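Local coordinates for protein putative aminotransferase (Actinomadura melliaura, PDB 4ZWV) that probably transfers an amino group in a pyridoxal 5'-phosphate-dependent reaction, as a putative sugar aminotransferase of indolocarbazole AT2433 aminopentose biosynthesis, at residues A[53-63]-A[236-244]; A[176-186]-A[197-207]. All coordinates share one frame; numbering follows the deposited sequence.

Contact 1: A[53-63]-A[236-244]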
ATOM      1  N   SER A  53       8.624   7.685  -7.036  1.00  7.70           N
ATOM      2  CA  SER A  53       7.660   6.632  -7.350  1.00  8.11           C
ATOM      3  C   SER A  53       7.112   6.007  -6.072  1.00  8.28           C
ATOM      4  O   SER A  53       7.818   5.871  -5.060  1.00  8.31           O
ATOM      5  CB  SER A  53       8.278   5.556  -8.251  1.00  9.22           C
ATOM      6  OG  SER A  53       9.393   4.932  -7.628  1.00  9.16           O
ATOM      7  N   VAL A  54       5.838   5.651  -6.130  1.00  7.97           N
ATOM      8  CA  VAL A  54       5.143   5.083  -4.988  1.00  8.87           C
ATOM      9  C   VAL A  54       4.241   3.931  -5.432  1.00  7.45           C
ATOM     10  O   VAL A  54       4.047   3.701  -6.619  1.00  8.46           O
ATOM     11  CB  VAL A  54       4.309   6.163  -4.247  1.00  7.90           C
ATOM     12  CG1 VAL A  54       5.223   7.145  -3.537  1.00  9.41           C
ATOM     13  CG2 VAL A  54       3.367   6.886  -5.195  1.00  8.55           C
ATOM     14  N   HIS A  55       3.700   3.205  -4.458  1.00  8.19           N
ATOM     15  CA  HIS A  55       2.880   2.022  -4.689  1.00  9.87           C
ATOM     16  C   HIS A  55       1.615   2.281  -5.511  1.00  7.61           C
ATOM     17  O   HIS A  55       1.184   1.440  -6.294  1.00 10.80           O
ATOM     18  CB  HIS A  55       2.516   1.425  -3.307  1.00 12.38           C
ATOM     19  CG  HIS A  55       1.213   0.686  -3.262  1.00 13.45           C
ATOM     20  ND1 HIS A  55       0.122   1.158  -2.558  1.00 22.68           N
ATOM     21  CD2 HIS A  55       0.829  -0.493  -3.800  1.00 16.99           C
ATOM     22  CE1 HIS A  55      -0.877   0.303  -2.673  1.00 25.64           C
ATOM     23  NE2 HIS A  55      -0.476  -0.708  -3.424  1.00 22.35           N
ATOM     24  N   SER A  56       1.023   3.445  -5.291  1.00  7.73           N
ATOM     25  CA  SER A  56      -0.266   3.799  -5.866  1.00  9.13           C
ATOM     26  C   SER A  56      -0.458   5.286  -5.671  1.00  7.36           C
ATOM     27  O   SER A  56       0.234   5.907  -4.859  1.00  9.06           O
ATOM     28  CB  SER A  56      -1.401   3.023  -5.185  1.00  9.73           C
ATOM     29  OG  SER A  56      -1.440   3.366  -3.801  1.00  9.72           O
ATOM     30  N   GLY A  57      -1.433   5.847  -6.368  1.00  7.39           N
ATOM     31  CA  GLY A  57      -1.819   7.226  -6.118  1.00  8.19           C
ATOM     32  C   GLY A  57      -2.249   7.393  -4.674  1.00  7.88           C
ATOM     33  O   GLY A  57      -1.934   8.393  -4.031  1.00  8.20           O
ATOM     34  N   THR A  58      -2.957   6.392  -4.155  1.00  7.63           N
ATOM     35  CA  THR A  58      -3.435   6.442  -2.783  1.00  7.78           C
ATOM     36  C   THR A  58      -2.268   6.546  -1.807  1.00  8.70           C
ATOM     37  O   THR A  58      -2.270   7.398  -0.916  1.00  9.36           O
ATOM     38  CB  THR A  58      -4.293   5.215  -2.472  1.00  8.92           C
ATOM     39  OG1 THR A  58      -5.383   5.175  -3.409  1.00  9.27           O
ATOM     40  CG2 THR A  58      -4.833   5.284  -1.054  1.00 10.45           C
ATOM     41  N   SER A  59      -1.249   5.711  -1.997  1.00  8.78           N
ATOM     42  CA  SER A  59      -0.067   5.797  -1.143  1.00 10.05           C
ATOM     43  C   SER A  59       0.663   7.133  -1.319  1.00  7.82           C
ATOM     44  O   SER A  59       1.187   7.685  -0.344  1.00  8.52           O
ATOM     45  CB  SER A  59       0.875   4.621  -1.419  1.00 11.06           C
ATOM     46  OG  SER A  59       0.321   3.425  -0.874  1.00 14.34           O
ATOM     47  N   GLY A  60       0.664   7.675  -2.540  1.00  7.84           N
ATOM     48  CA  GLY A  60       1.254   8.978  -2.765  1.00  8.38           C
ATOM     49  C   GLY A  60       0.557  10.073  -1.966  1.00  7.69           C
ATOM     50  O   GLY A  60       1.211  10.941  -1.372  1.00  9.00           O
ATOM     51  N   LEU A  61      -0.771  10.015  -1.933  1.00  8.49           N
ATOM     52  CA  LEU A  61      -1.556  10.983  -1.151  1.00  8.15           C
ATOM     53  C   LEU A  61      -1.293  10.824   0.351  1.00  7.66           C
ATOM     54  O   LEU A  61      -1.152  11.808   1.065  1.00  9.21           O
ATOM     55  CB  LEU A  61      -3.051  10.818  -1.437  1.00  8.81           C
ATOM     56  CG  LEU A  61      -3.528  11.238  -2.827  1.00 12.72           C
ATOM     57  CD1 LEU A  61      -4.949  10.741  -3.069  1.00 17.86           C
ATOM     58  CD2 LEU A  61      -3.449  12.761  -2.983  1.00 12.02           C
ATOM     59  N   CYS A  62      -1.213   9.578   0.823  1.00  8.85           N
ATOM     60  CA  CYS A  62      -0.928   9.326   2.234  1.00  8.13           C
ATOM     61  C   CYS A  62       0.435   9.876   2.616  1.00  7.40           C
ATOM     62  O   CYS A  62       0.590  10.535   3.652  1.00  8.77           O
ATOM     63  CB  CYS A  62      -0.979   7.833   2.533  1.00  9.59           C
ATOM     64  SG  CYS A  62      -2.649   7.128   2.392  1.00 12.18           S
ATOM     65  N   LEU A  63       1.423   9.624   1.767  1.00  7.92           N
ATOM     66  CA  LEU A  63       2.768  10.138   2.010  1.00  9.54           C
ATOM     67  C   LEU A  63       2.794  11.666   1.984  1.00  8.42           C
ATOM     68  O   LEU A  63       3.397  12.292   2.855  1.00  9.02           O
ATOM     69  CB  LEU A  63       3.744   9.561   0.984  1.00  9.40           C
ATOM     70  CG  LEU A  63       5.184  10.068   1.003  1.00  9.02           C
ATOM     71  CD1 LEU A  63       5.794   9.925   2.393  1.00 10.18           C
ATOM     72  CD2 LEU A  63       5.995   9.275   0.003  1.00 11.07           C
ATOM     73  N   GLY A 236       7.786   5.650   8.227  1.00  9.38           N
ATOM     74  CA  GLY A 236       6.964   5.573   7.032  1.00  9.46           C
ATOM     75  C   GLY A 236       6.412   4.172   6.930  1.00  9.14           C
ATOM     76  O   GLY A 236       6.690   3.324   7.777  1.00  9.19           O
ATOM     77  N   LEU A 237       5.629   3.910   5.891  1.00  9.54           N
ATOM     78  CA  LEU A 237       5.133   2.558   5.649  1.00 10.80           C
ATOM     79  C   LEU A 237       5.753   2.001   4.372  1.00  8.64           C
ATOM     80  O   LEU A 237       6.820   2.444   3.957  1.00  9.75           O
ATOM     81  CB  LEU A 237       3.601   2.547   5.570  1.00 11.81           C
ATOM     82  CG  LEU A 237       2.916   2.960   6.878  1.00  9.30           C
ATOM     83  CD1 LEU A 237       1.390   2.974   6.733  1.00 10.89           C
ATOM     84  CD2 LEU A 237       3.330   2.002   7.992  1.00  9.85           C
ATOM     85  N   LYS A 238       5.121   0.986   3.780  1.00  8.99           N
ATOM     86  CA  LYS A 238       5.623   0.425   2.527  1.00 10.23           C
ATOM     87  C   LYS A 238       4.903   1.142   1.391  1.00 11.55           C
ATOM     88  O   LYS A 238       3.969   0.621   0.776  1.00 13.13           O
ATOM     89  CB  LYS A 238       5.395  -1.086   2.464  1.00 11.09           C
ATOM     90  CG  LYS A 238       6.094  -1.765   1.319  1.00 15.55           C
ATOM     91  CD  LYS A 238       5.649  -3.212   1.231  1.00 21.27           C
ATOM     92  CE  LYS A 238       6.181  -3.841  -0.021  1.00 32.98           C
ATOM     93  NZ  LYS A 238       7.664  -3.876  -0.031  1.00 36.64           N
ATOM     94  N   TRP A 239       5.336   2.362   1.130  1.00  8.76           N
ATOM     95  CA  TRP A 239       4.656   3.208   0.174  1.00  7.36           C
ATOM     96  C   TRP A 239       5.373   3.269  -1.165  1.00  9.25           C
ATOM     97  O   TRP A 239       4.918   3.963  -2.067  1.00 10.19           O
ATOM     98  CB  TRP A 239       4.534   4.624   0.731  1.00  7.62           C
ATOM     99  CG  TRP A 239       3.491   4.785   1.823  1.00  8.77           C
ATOM    100  CD1 TRP A 239       2.247   4.228   1.870  1.00 10.91           C
ATOM    101  CD2 TRP A 239       3.608   5.610   2.995  1.00  8.03           C
ATOM    102  NE1 TRP A 239       1.582   4.647   3.010  1.00 12.41           N
ATOM    103  CE2 TRP A 239       2.396   5.500   3.709  1.00 10.28           C
ATOM    104  CE3 TRP A 239       4.624   6.422   3.510  1.00  9.23           C
ATOM    105  CZ2 TRP A 239       2.176   6.162   4.917  1.00 13.67           C
ATOM    106  CZ3 TRP A 239       4.399   7.090   4.708  1.00 10.77           C
ATOM    107  CH2 TRP A 239       3.184   6.956   5.394  1.00 11.72           C
ATOM    108  N   HIS A 240       6.485   2.559  -1.290  1.00  8.76           N
ATOM    109  CA  HIS A 240       7.290   2.633  -2.510  1.00  9.80           C
ATOM    110  C   HIS A 240       6.765   1.754  -3.649  1.00  8.68           C
ATOM    111  O   HIS A 240       5.865   0.926  -3.463  1.00 10.52           O
ATOM    112  CB  HIS A 240       8.751   2.269  -2.198  1.00  9.45           C
ATOM    113  CG  HIS A 240       8.962   0.826  -1.868  1.00  9.25           C
ATOM    114  ND1 HIS A 240      10.207   0.240  -1.909  1.00 13.65           N
ATOM    115  CD2 HIS A 240       8.103  -0.139  -1.469  1.00 14.43           C
ATOM    116  CE1 HIS A 240      10.103  -1.033  -1.568  1.00 12.78           C
ATOM    117  NE2 HIS A 240       8.836  -1.292  -1.302  1.00 15.65           N
HETATM  118  N   MSE A 241       7.325   1.998  -4.833  1.00  8.04           N
HETATM  119  CA  MSE A 241       7.130   1.155  -6.009  1.00  8.80           C
HETATM  120  C   MSE A 241       8.322   0.210  -6.153  1.00  8.45           C
HETATM  121  O   MSE A 241       9.454   0.592  -5.828  1.00 10.37           O
HETATM  122  CB  MSE A 241       6.998   2.020  -7.276  1.00  9.13           C
HETATM  123  CG  MSE A 241       6.754   1.205  -8.539  1.00  9.32           C
HETATM  124 SE   MSE A 241       6.849   2.259 -10.160  0.62 13.74          SE
HETATM  125  CE  MSE A 241       5.351   3.466  -9.841  1.00 10.66           C
ATOM    126  N   THR A 242       8.084  -0.997  -6.667  1.00  8.62           N
ATOM    127  CA  THR A 242       9.165  -1.940  -6.922  1.00  8.97           C
ATOM    128  C   THR A 242       9.387  -2.143  -8.420  1.00  9.73           C
ATOM    129  O   THR A 242       8.619  -1.630  -9.248  1.00 10.65           O
ATOM    130  CB  THR A 242       8.876  -3.282  -6.281  1.00 12.34           C
ATOM    131  OG1 THR A 242       7.662  -3.794  -6.844  1.00 17.51           O
ATOM    132  CG2 THR A 242       8.718  -3.117  -4.777  1.00 14.08           C
ATOM    133  N   ASP A 243      10.433  -2.891  -8.764  1.00 11.56           N
ATOM    134  CA  ASP A 243      10.851  -2.992 -10.167  1.00 11.01           C
ATOM    135  C   ASP A 243       9.848  -3.707 -11.070  1.00 10.79           C
ATOM    136  O   ASP A 243       9.782  -3.402 -12.258  1.00 11.85           O
ATOM    137  CB  ASP A 243      12.220  -3.684 -10.269  1.00 12.09           C
ATOM    138  CG  ASP A 243      13.383  -2.706 -10.135  1.00 13.72           C
ATOM    139  OD1 ASP A 243      13.179  -1.578  -9.621  1.00 12.34           O
ATOM    140  OD2 ASP A 243      14.509  -3.070 -10.530  1.00 15.23           O
ATOM    141  N   LEU A 244       9.063  -4.642 -10.534  1.00 10.32           N
ATOM    142  CA  LEU A 244       8.043  -5.307 -11.350  1.00 11.13           C
ATOM    143  C   LEU A 244       7.093  -4.284 -11.974  1.00 11.47           C
ATOM    144  O   LEU A 244       6.813  -4.311 -13.190  1.00 12.67           O
ATOM    145  CB  LEU A 244       7.253  -6.316 -10.518  1.00 15.66           C
ATOM    146  CG  LEU A 244       6.027  -6.968 -11.156  1.00 21.73           C
ATOM    147  CD1 LEU A 244       6.412  -7.810 -12.378  1.00 21.09           C
ATOM    148  CD2 LEU A 244       5.282  -7.806 -10.123  1.00 27.13           C
TER
HETATM  149  O   HOH W   1       9.851   3.316  -5.300  1.00 10.60           O
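Trp239 lays its indole against the first turns of helix 57-66, with Ser59, Cys62 and Leu63 as its neighbours. Trp239 CD1 comes within 3.4 Å of Ser59 OG, while at the six-membered end Trp239 CE3 lies 3.9 Å from Leu63 CD1. The CB of Leu63 sits 4.0 Å above one face of the Trp239 ring, displaced toward the rim, and Leu237 CB, from the tryptophan's own segment, lies over the opposite face. With CG beside its own backbone N (chi1 -74°), the ring swings toward the helix while the carbonyl of the same residue meets the backbone of His55, just before helix 57-66: His55 N donates to Trp239 O over 2.8 Å, approaching from above the carbonyl plane rather than within it. Met241 follows, a selenomethionine whose methyl folds back through the bend at chi3 (-63°), bringing Met241 CE 3.5 Å from Val54 O. A water donates to both Ser53 OG and Met241 O, joining the two segments beside Met241; Ser53 OG also bonds Glu39.

Behind this shell, Ser59 OG shares a nearly straight hydrogen bond with His55 ND1 (2.8 Å), which ties the imidazole to the helix. Ser59 N in turn gives its hydrogen to Ser56 OG at 3.0 Å, the N-cap bond of the helix. Across the dimer, His55 meets His55 of the second subunit. The capped N terminus is the phosphate-binding end typical of the large domain of fold-type I pyridoxal phosphate enzymes: Gly57 N and Thr58 OG1 bond the phosphate of the cofactor-modified lysine at position 190.

Contact 2: A[176-186]-A[197-207]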
ATOM      1  N   GLY A 176       2.674  19.252 -12.002  1.00 11.25           N
ATOM      2  CA  GLY A 176       3.897  18.858 -11.315  1.00 12.97           C
ATOM      3  C   GLY A 176       4.869  20.016 -11.122  1.00 16.53           C
ATOM      4  O   GLY A 176       5.817  19.916 -10.346  1.00 16.75           O
ATOM      5  N   SER A 177       4.644  21.132 -11.812  1.00 12.89           N
ATOM      6  CA  SER A 177       5.605  22.232 -11.790  1.00 13.64           C
ATOM      7  C   SER A 177       4.987  23.567 -11.391  1.00 12.43           C
ATOM      8  O   SER A 177       5.479  24.626 -11.794  1.00 16.66           O
ATOM      9  CB  SER A 177       6.277  22.387 -13.162  1.00 15.44           C
ATOM     10  OG  SER A 177       7.144  21.298 -13.438  1.00 18.00           O
ATOM     11  N   HIS A 178       3.931  23.525 -10.582  1.00 12.25           N
ATOM     12  CA  HIS A 178       3.269  24.766 -10.175  1.00 13.71           C
ATOM     13  C   HIS A 178       3.509  25.096  -8.698  1.00 15.69           C
ATOM     14  O   HIS A 178       2.858  25.968  -8.136  1.00 17.87           O
ATOM     15  CB  HIS A 178       1.763  24.688 -10.463  1.00 12.75           C
ATOM     16  CG  HIS A 178       1.437  24.540 -11.916  1.00 11.14           C
ATOM     17  ND1 HIS A 178       1.323  23.311 -12.531  1.00 13.78           N
ATOM     18  CD2 HIS A 178       1.210  25.466 -12.879  1.00 14.37           C
ATOM     19  CE1 HIS A 178       1.038  23.487 -13.810  1.00 14.61           C
ATOM     20  NE2 HIS A 178       0.957  24.785 -14.046  1.00 14.20           N
ATOM     21  N   GLY A 179       4.469  24.420  -8.072  1.00 11.48           N
ATOM     22  CA  GLY A 179       4.847  24.767  -6.712  1.00 12.51           C
ATOM     23  C   GLY A 179       4.156  23.971  -5.607  1.00  9.39           C
ATOM     24  O   GLY A 179       4.400  24.220  -4.421  1.00 12.80           O
ATOM     25  N   ASN A 180       3.269  23.053  -5.990  1.00 10.05           N
ATOM     26  CA  ASN A 180       2.583  22.180  -5.044  1.00  9.39           C
ATOM     27  C   ASN A 180       3.046  20.746  -5.203  1.00 10.61           C
ATOM     28  O   ASN A 180       3.453  20.338  -6.297  1.00 12.57           O
ATOM     29  CB  ASN A 180       1.063  22.198  -5.240  1.00 10.29           C
ATOM     30  CG  ASN A 180       0.497  23.586  -5.295  1.00  8.90           C
ATOM     31  OD1 ASN A 180       0.743  24.405  -4.406  1.00 11.20           O
ATOM     32  ND2 ASN A 180      -0.261  23.872  -6.356  1.00 11.97           N
HETATM   33  N   MSE A 181       2.949  19.977  -4.127  1.00 10.07           N
HETATM   34  CA  MSE A 181       3.062  18.531  -4.247  1.00  8.26           C
HETATM   35  C   MSE A 181       1.968  18.012  -5.152  1.00  8.94           C
HETATM   36  O   MSE A 181       0.822  18.455  -5.060  1.00 11.08           O
HETATM   37  CB  MSE A 181       2.969  17.853  -2.875  1.00  9.67           C
HETATM   38  CG  MSE A 181       4.176  18.134  -1.992  1.00  9.27           C
HETATM   39 SE   MSE A 181       4.201  16.995  -0.428  0.61 14.65          SE
HETATM   40  CE  MSE A 181       3.016  18.066   0.668  1.00 13.92           C
ATOM     41  N   CYS A 182       2.324  17.074  -6.024  1.00  9.10           N
ATOM     42  CA  CYS A 182       1.374  16.462  -6.951  1.00  9.17           C
ATOM     43  C   CYS A 182       1.440  14.966  -6.834  1.00  9.38           C
ATOM     44  O   CYS A 182       2.522  14.414  -6.632  1.00  8.60           O
ATOM     45  CB  CYS A 182       1.683  16.828  -8.392  1.00  7.06           C
ATOM     46  SG  CYS A 182       1.443  18.556  -8.736  1.00 10.90           S
ATOM     47  N   VAL A 183       0.295  14.311  -6.966  1.00  7.88           N
ATOM     48  CA  VAL A 183       0.274  12.845  -6.979  1.00  7.12           C
ATOM     49  C   VAL A 183      -0.380  12.334  -8.248  1.00  9.73           C
ATOM     50  O   VAL A 183      -1.545  12.623  -8.523  1.00 11.03           O
ATOM     51  CB  VAL A 183      -0.468  12.237  -5.763  1.00  8.30           C
ATOM     52  CG1 VAL A 183      -0.397  10.693  -5.833  1.00  9.17           C
ATOM     53  CG2 VAL A 183       0.132  12.752  -4.449  1.00 10.12           C
ATOM     54  N   PHE A 184       0.397  11.596  -9.034  1.00  8.18           N
ATOM     55  CA  PHE A 184      -0.118  10.921 -10.217  1.00  8.38           C
ATOM     56  C   PHE A 184      -0.431   9.465  -9.900  1.00  7.68           C
ATOM     57  O   PHE A 184       0.169   8.892  -9.000  1.00  8.85           O
ATOM     58  CB  PHE A 184       0.899  11.001 -11.352  1.00  8.22           C
ATOM     59  CG  PHE A 184       1.159  12.401 -11.827  1.00  8.84           C
ATOM     60  CD1 PHE A 184       2.163  13.169 -11.250  1.00 10.91           C
ATOM     61  CD2 PHE A 184       0.389  12.949 -12.840  1.00  9.76           C
ATOM     62  CE1 PHE A 184       2.410  14.470 -11.690  1.00 10.53           C
ATOM     63  CE2 PHE A 184       0.626  14.252 -13.289  1.00 10.99           C
ATOM     64  CZ  PHE A 184       1.639  15.010 -12.718  1.00 10.55           C
ATOM     65  N   SER A 185      -1.386   8.891 -10.627  1.00  8.26           N
ATOM     66  CA  SER A 185      -1.743   7.481 -10.476  1.00  7.38           C
ATOM     67  C   SER A 185      -1.419   6.696 -11.733  1.00  8.87           C
ATOM     68  O   SER A 185      -1.733   7.148 -12.846  1.00  9.71           O
ATOM     69  CB  SER A 185      -3.230   7.314 -10.178  1.00  9.24           C
ATOM     70  OG  SER A 185      -3.591   5.932 -10.286  1.00  9.47           O
ATOM     71  N   PHE A 186      -0.829   5.513 -11.534  1.00  7.98           N
ATOM     72  CA  PHE A 186      -0.577   4.584 -12.634  1.00  9.72           C
ATOM     73  C   PHE A 186      -1.363   3.291 -12.424  1.00  8.32           C
ATOM     74  O   PHE A 186      -0.948   2.202 -12.840  1.00  8.77           O
ATOM     75  CB  PHE A 186       0.926   4.305 -12.764  1.00  9.05           C
ATOM     76  CG  PHE A 186       1.770   5.551 -12.833  1.00  7.55           C
ATOM     77  CD1 PHE A 186       1.400   6.624 -13.643  1.00  9.26           C
ATOM     78  CD2 PHE A 186       2.924   5.652 -12.078  1.00  9.16           C
ATOM     79  CE1 PHE A 186       2.187   7.773 -13.697  1.00 11.05           C
ATOM     80  CE2 PHE A 186       3.704   6.791 -12.123  1.00  9.97           C
ATOM     81  CZ  PHE A 186       3.332   7.859 -12.939  1.00 10.98           C
ATOM     82  N   GLY A 197       0.655   1.757  -9.335  1.00  8.72           N
ATOM     83  CA  GLY A 197       1.796   2.617  -9.108  1.00  8.96           C
ATOM     84  C   GLY A 197       1.336   4.046  -9.014  1.00  7.96           C
ATOM     85  O   GLY A 197       0.175   4.359  -9.266  1.00  9.64           O
ATOM     86  N   GLY A 198       2.257   4.916  -8.635  1.00  7.83           N
ATOM     87  CA  GLY A 198       1.976   6.338  -8.626  1.00  7.42           C
ATOM     88  C   GLY A 198       3.260   7.121  -8.570  1.00  7.68           C
ATOM     89  O   GLY A 198       4.357   6.556  -8.527  1.00  8.66           O
ATOM     90  N   LEU A 199       3.119   8.441  -8.570  1.00  8.92           N
ATOM     91  CA  LEU A 199       4.278   9.321  -8.536  1.00  9.05           C
ATOM     92  C   LEU A 199       3.946  10.522  -7.685  1.00 10.21           C
ATOM     93  O   LEU A 199       2.952  11.206  -7.937  1.00 12.03           O
ATOM     94  CB  LEU A 199       4.667   9.770  -9.953  1.00  9.28           C
ATOM     95  CG  LEU A 199       6.017  10.475 -10.044  1.00  9.76           C
ATOM     96  CD1 LEU A 199       7.159   9.463  -9.909  1.00 10.72           C
ATOM     97  CD2 LEU A 199       6.112  11.238 -11.376  1.00 11.44           C
ATOM     98  N   LEU A 200       4.769  10.771  -6.677  1.00  7.94           N
ATOM     99  CA  LEU A 200       4.679  11.994  -5.887  1.00  8.07           C
ATOM    100  C   LEU A 200       5.745  12.953  -6.374  1.00 10.56           C
ATOM    101  O   LEU A 200       6.929  12.600  -6.401  1.00 10.32           O
ATOM    102  CB  LEU A 200       4.871  11.683  -4.405  1.00  7.30           C
ATOM    103  CG  LEU A 200       5.015  12.886  -3.478  1.00  8.28           C
ATOM    104  CD1 LEU A 200       3.727  13.726  -3.483  1.00 10.85           C
ATOM    105  CD2 LEU A 200       5.317  12.379  -2.078  1.00 11.55           C
ATOM    106  N   THR A 201       5.342  14.145  -6.798  1.00  9.19           N
ATOM    107  CA  THR A 201       6.332  15.144  -7.195  1.00  8.68           C
ATOM    108  C   THR A 201       6.385  16.219  -6.128  1.00 10.21           C
ATOM    109  O   THR A 201       5.363  16.541  -5.515  1.00 10.30           O
ATOM    110  CB  THR A 201       6.037  15.768  -8.576  1.00 12.87           C
ATOM    111  OG1 THR A 201       4.914  16.657  -8.492  1.00 15.11           O
ATOM    112  CG2 THR A 201       5.763  14.694  -9.621  1.00 15.55           C
ATOM    113  N   LEU A 202       7.586  16.750  -5.900  1.00 10.05           N
ATOM    114  CA  LEU A 202       7.820  17.731  -4.845  1.00  9.83           C
ATOM    115  C   LEU A 202       8.313  19.041  -5.420  1.00 10.80           C
ATOM    116  O   LEU A 202       9.048  19.057  -6.408  1.00 12.44           O
ATOM    117  CB  LEU A 202       8.844  17.221  -3.822  1.00 11.14           C
ATOM    118  CG  LEU A 202       8.535  15.962  -3.008  1.00  9.46           C
ATOM    119  CD1 LEU A 202       7.133  15.998  -2.428  1.00 10.85           C
ATOM    120  CD2 LEU A 202       8.750  14.691  -3.845  1.00 12.03           C
ATOM    121  N   PRO A 203       7.935  20.153  -4.778  1.00 12.22           N
ATOM    122  CA  PRO A 203       8.367  21.480  -5.230  1.00 12.28           C
ATOM    123  C   PRO A 203       9.721  21.925  -4.670  1.00 15.73           C
ATOM    124  O   PRO A 203      10.241  22.966  -5.083  1.00 18.46           O
ATOM    125  CB  PRO A 203       7.247  22.387  -4.720  1.00 14.02           C
ATOM    126  CG  PRO A 203       6.750  21.702  -3.495  1.00 15.96           C
ATOM    127  CD  PRO A 203       6.842  20.226  -3.792  1.00 12.82           C
ATOM    128  N   GLY A 204      10.283  21.164  -3.740  1.00 12.79           N
ATOM    129  CA  GLY A 204      11.558  21.529  -3.148  1.00 14.10           C
ATOM    130  C   GLY A 204      12.371  20.334  -2.683  1.00 13.08           C
ATOM    131  O   GLY A 204      11.839  19.229  -2.498  1.00 12.99           O
ATOM    132  N   ASP A 205      13.660  20.572  -2.466  1.00 15.02           N
ATOM    133  CA  ASP A 205      14.615  19.513  -2.150  1.00 14.98           C
ATOM    134  C   ASP A 205      14.382  18.846  -0.798  1.00 14.83           C
ATOM    135  O   ASP A 205      14.538  17.627  -0.681  1.00 13.77           O
ATOM    136  CB  ASP A 205      16.037  20.069  -2.214  1.00 18.83           C
ATOM    137  CG  ASP A 205      16.503  20.285  -3.638  1.00 27.00           C
ATOM    138  OD1 ASP A 205      15.836  19.768  -4.565  1.00 28.50           O
ATOM    139  OD2 ASP A 205      17.518  20.984  -3.834  1.00 30.20           O
ATOM    140  N   GLU A 206      14.037  19.630   0.222  0.54 14.71           N
ATOM    141  CA  GLU A 206      13.821  19.040   1.542  0.54 16.27           C
ATOM    142  C   GLU A 206      12.688  18.026   1.507  0.54 13.78           C
ATOM    143  O   GLU A 206      12.838  16.907   2.002  0.54 12.04           O
ATOM    144  CB  GLU A 206      13.520  20.096   2.604  0.54 19.49           C
ATOM    145  CG  GLU A 206      13.326  19.457   3.968  0.54 25.89           C
ATOM    146  CD  GLU A 206      13.034  20.440   5.081  0.54 34.01           C
ATOM    147  OE1 GLU A 206      12.309  20.053   6.024  0.54 31.72           O
ATOM    148  OE2 GLU A 206      13.546  21.576   5.030  0.54 39.96           O
ATOM    149  N   LEU A 207      11.557  18.406   0.915  1.00 13.10           N
ATOM    150  CA  LEU A 207      10.426  17.487   0.806  1.00 13.08           C
ATOM    151  C   LEU A 207      10.831  16.267  -0.000  1.00 10.24           C
ATOM    152  O   LEU A 207      10.451  15.151   0.333  1.00 10.01           O
ATOM    153  CB  LEU A 207       9.207  18.158   0.150  1.00 12.81           C
ATOM    154  CG  LEU A 207       8.375  19.081   1.041  1.00 14.62           C
ATOM    155  CD1 LEU A 207       7.420  19.896   0.172  1.00 15.26           C
ATOM    156  CD2 LEU A 207       7.592  18.276   2.074  1.00 16.39           C
TER
HETATM  157  O   HOH W   2       5.602  19.173  -7.413  1.00 15.03           O
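Thr201 and Cys182 pair across two neighbouring antiparallel strands, 181-185 and 198-201, a β-hairpin with a long connecting loop in the seven-stranded sheet of the aminotransferase large domain. Cys182 and Thr201 exchange backbone hydrogen bonds, as do Phe184 and Leu199, and Phe186 N extends the pattern to Gly197 O. Between them, Val183 faces Leu200 in a non-hydrogen-bonded pair, and Leu200 CD1 lies 3.8 Å from Val183 CG2 on the face covered by helix 57-66.

The side chain of Phe186 can be followed along the other strand. Phe186 CB stands 3.6 Å from Gly197 O; its CD2 is equally close to Gly198 CA, its CE2 passes the carbonyl of Gly198, and its CZ ends 3.8 Å from Leu199 CB. The ring thus runs alongside two glycines before reaching a side chain, and Leu42 of helix 33-46 packs against both Phe186 and Leu199. Phe184, on the same face as Leu199, turns a ring edge toward Thr201, whose CG2 lies in the ring plane 3.9 Å from Phe184 CE1; the ring also meets Trp166 edge-to-face.

At the far end, Met181, present as selenomethionine, brings its CG against both Leu202 CD1 and Pro203 CD, with SE also against Leu202 CD1. At the opposite end Ser185 OG bonds Gln187 N and the phosphate of the cofactor-modified lysine at position 190, so the strand leads from an apolar cluster to the cofactor site. Thr201 OG1 stands between its backbone N and carbonyl carbon (chi1 73°), which brings it 3.2 Å from Cys182 CB. From there Thr201 OG1 donates to a water oxygen 2.8 Å away, and that water passes its own hydrogens to Gly176 O and Asn180 O.

Overall arrangement
From the N terminus, strand 51-54 forms one edge of the seven-stranded sheet and leads into helix 57-66. The chain then lays down four further strands of the sheet before adding 181-185 and 198-201, in 176-186 and 197-207, where contact 2 closes a short loop that includes the cofactor-bearing position 190. It continues through helix 205-214 to residues 236-244, where contact 1 closes a loop of 172 residues with contact 2 nested inside it. The two contacts meet where strand 198-201 lies next to strand 51-54: Val54 O probably accepts from Gly198 N, and Val183 packs against Gly57 and Gly60. Together they bring Gly57, Thr58 and Ser185 to one phosphate.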